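Ubiquitin conjugating enzyme (Plasmodium yoelii, PDB 2PWQ) probably acts as a ubiquitin-conjugating (E2) enzyme, carrying activated ubiquitin as a thioester and passing it on in the conjugation pathway. Local coordinates at residues P79-Y82 against P83-P87. Numbering follows the deposited sequence.
Sequences PNDY and PYNPP
Y82 and P83 are joined by a cis peptide bond, which brings the proline back over the tyrosine: CA of P83 lies 3.6 Å from the centroid of the Y82 ring, 20° off the ring normal, a CH-pi contact, with CB of P83 above the same face but offset toward the rim. The ring gets there because CG of Y82 is anti to the backbone N (chi1 -168°). At the ring's edge, CE1 of Y82 meets CD of P87 at 4.0 Å. O of N85 lies 3.3 Å from CD1 of Y82. Around this buried ring pack R27 and L28 of helix 23-37 and I122, while its hydroxyl is hydrogen-bonded to E31. P79 closes in on the returning chain, its CD 3.3 Å from O of P86.

Two turns follow each other: a type I turn from P79 to Y82, with N of Y82 bonded to O of P79, and a type VIa turn from D81 to Y84, closed by N of Y84 to O of D81 (3.0 Å). The outer side is looser. Exposed N85 offers D81 little more than its CB, 3.7 Å from OD1 of D81, and its ND2 turns back to O of Y84.

This link between strands 71-77 and 88-91 carries the Y-P-x-x-P-P motif common in ubiquitin-conjugating enzymes. N of N85 is buried without a partner; with four of nine residues proline, turn bonds, ring packing and the cis bond together fix the path, consistent with a rigid connection.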
ATOM      1  N   PRO A  79     -12.506  -2.621   8.450  1.00 46.29           N
ATOM      2  CA  PRO A  79     -13.659  -2.272   9.294  1.00 46.90           C
ATOM      3  C   PRO A  79     -14.514  -3.483   9.643  1.00 47.41           C
ATOM      4  O   PRO A  79     -14.451  -4.493   8.931  1.00 46.41           O
ATOM      5  CB  PRO A  79     -14.451  -1.282   8.413  1.00 47.03           C
ATOM      6  CG  PRO A  79     -14.116  -1.659   7.044  1.00 46.03           C
ATOM      7  CD  PRO A  79     -12.681  -2.120   7.067  1.00 46.10           C
ATOM      8  N   ASN A  80     -15.305  -3.371  10.718  1.00 49.32           N
ATOM      9  CA  ASN A  80     -16.121  -4.492  11.215  1.00 51.76           C
ATOM     10  C   ASN A  80     -17.284  -4.921  10.327  1.00 52.23           C
ATOM     11  O   ASN A  80     -17.794  -6.040  10.465  1.00 52.42           O
ATOM     12  CB  ASN A  80     -16.543  -4.333  12.694  1.00 52.83           C
ATOM     13  CG  ASN A  80     -17.278  -3.010  12.999  1.00 56.73           C
ATOM     14  OD1 ASN A  80     -17.685  -2.258  12.100  1.00 61.25           O
ATOM     15  ND2 ASN A  80     -17.442  -2.726  14.296  1.00 59.14           N
ATOM     16  N   ASP A  81     -17.654  -4.053   9.387  1.00 52.72           N
ATOM     17  CA  ASP A  81     -18.651  -4.366   8.355  1.00 53.10           C
ATOM     18  C   ASP A  81     -18.094  -4.766   6.986  1.00 52.48           C
ATOM     19  O   ASP A  81     -18.859  -4.977   6.028  1.00 51.74           O
ATOM     20  CB  ASP A  81     -19.647  -3.209   8.192  1.00 53.64           C
ATOM     21  CG  ASP A  81     -18.986  -1.836   8.234  1.00 55.56           C
ATOM     22  OD1 ASP A  81     -17.742  -1.724   8.181  1.00 55.85           O
ATOM     23  OD2 ASP A  81     -19.744  -0.841   8.317  1.00 59.74           O
ATOM     24  N   TYR A  82     -16.778  -4.878   6.876  1.00 51.07           N
ATOM     25  CA  TYR A  82     -16.194  -5.371   5.639  1.00 50.77           C
ATOM     26  C   TYR A  82     -16.975  -6.602   5.122  1.00 52.19           C
ATOM     27  O   TYR A  82     -17.326  -7.469   5.922  1.00 52.82           O
ATOM     28  CB  TYR A  82     -14.740  -5.724   5.893  1.00 48.67           C
ATOM     29  CG  TYR A  82     -13.936  -5.969   4.657  1.00 45.82           C
ATOM     30  CD1 TYR A  82     -13.365  -4.910   3.947  1.00 42.90           C
ATOM     31  CD2 TYR A  82     -13.735  -7.270   4.191  1.00 42.55           C
ATOM     32  CE1 TYR A  82     -12.601  -5.158   2.801  1.00 42.97           C
ATOM     33  CE2 TYR A  82     -13.000  -7.522   3.061  1.00 42.47           C
ATOM     34  CZ  TYR A  82     -12.442  -6.469   2.361  1.00 42.96           C
ATOM     35  OH  TYR A  82     -11.698  -6.762   1.264  1.00 40.99           O
ATOM     36  N   PRO A  83     -17.220  -6.716   3.788  1.00 52.82           N
ATOM     37  CA  PRO A  83     -16.709  -5.936   2.662  1.00 53.35           C
ATOM     38  C   PRO A  83     -17.571  -4.752   2.232  1.00 53.70           C
ATOM     39  O   PRO A  83     -17.445  -4.316   1.094  1.00 53.72           O
ATOM     40  CB  PRO A  83     -16.640  -6.975   1.523  1.00 53.19           C
ATOM     41  CG  PRO A  83     -17.535  -8.118   1.954  1.00 52.91           C
ATOM     42  CD  PRO A  83     -18.113  -7.782   3.304  1.00 52.94           C
ATOM     43  N   TYR A  84     -18.398  -4.230   3.135  1.00 54.26           N
ATOM     44  CA  TYR A  84     -19.361  -3.167   2.818  1.00 55.39           C
ATOM     45  C   TYR A  84     -18.744  -1.795   3.023  1.00 54.55           C
ATOM     46  O   TYR A  84     -19.342  -0.787   2.653  1.00 54.68           O
ATOM     47  CB  TYR A  84     -20.658  -3.306   3.650  1.00 56.83           C
ATOM     48  CG  TYR A  84     -21.454  -4.597   3.443  1.00 59.38           C
ATOM     49  CD1 TYR A  84     -22.811  -4.679   3.797  1.00 61.39           C
ATOM     50  CD2 TYR A  84     -20.853  -5.737   2.881  1.00 60.82           C
ATOM     51  CE1 TYR A  84     -23.541  -5.876   3.602  1.00 61.25           C
ATOM     52  CE2 TYR A  84     -21.552  -6.920   2.689  1.00 60.92           C
ATOM     53  CZ  TYR A  84     -22.885  -6.994   3.045  1.00 61.86           C
ATOM     54  OH  TYR A  84     -23.529  -8.201   2.836  1.00 62.04           O
ATOM     55  N   ASN A  85     -17.560  -1.764   3.636  1.00 53.13           N
ATOM     56  CA  ASN A  85     -16.728  -0.558   3.713  1.00 51.47           C
ATOM     57  C   ASN A  85     -15.272  -0.871   3.365  1.00 49.53           C
ATOM     58  O   ASN A  85     -14.832  -2.031   3.527  1.00 48.94           O
ATOM     59  CB  ASN A  85     -16.855   0.143   5.064  1.00 52.05           C
ATOM     60  CG  ASN A  85     -17.817   1.327   5.026  1.00 54.81           C
ATOM     61  OD1 ASN A  85     -17.545   2.387   5.603  1.00 58.26           O
ATOM     62  ND2 ASN A  85     -18.940   1.161   4.338  1.00 56.83           N
ATOM     63  N   PRO A  86     -14.529   0.139   2.838  1.00 47.78           N
ATOM     64  CA  PRO A  86     -13.130  -0.080   2.456  1.00 46.40           C
ATOM     65  C   PRO A  86     -12.161  -0.234   3.654  1.00 44.70           C
ATOM     66  O   PRO A  86     -12.441   0.253   4.762  1.00 43.55           O
ATOM     67  CB  PRO A  86     -12.786   1.187   1.660  1.00 45.47           C
ATOM     68  CG  PRO A  86     -13.604   2.234   2.265  1.00 46.31           C
ATOM     69  CD  PRO A  86     -14.933   1.536   2.556  1.00 47.85           C
ATOM     70  N   PRO A  87     -11.020  -0.904   3.421  1.00 43.91           N
ATOM     71  CA  PRO A  87      -9.973  -0.899   4.455  1.00 43.19           C
ATOM     72  C   PRO A  87      -9.357   0.496   4.558  1.00 42.80           C
ATOM     73  O   PRO A  87      -9.507   1.306   3.622  1.00 43.04           O
ATOM     74  CB  PRO A  87      -8.952  -1.906   3.913  1.00 42.74           C
ATOM     75  CG  PRO A  87      -9.163  -1.877   2.411  1.00 43.64           C
ATOM     76  CD  PRO A  87     -10.635  -1.694   2.236  1.00 42.90           C
TER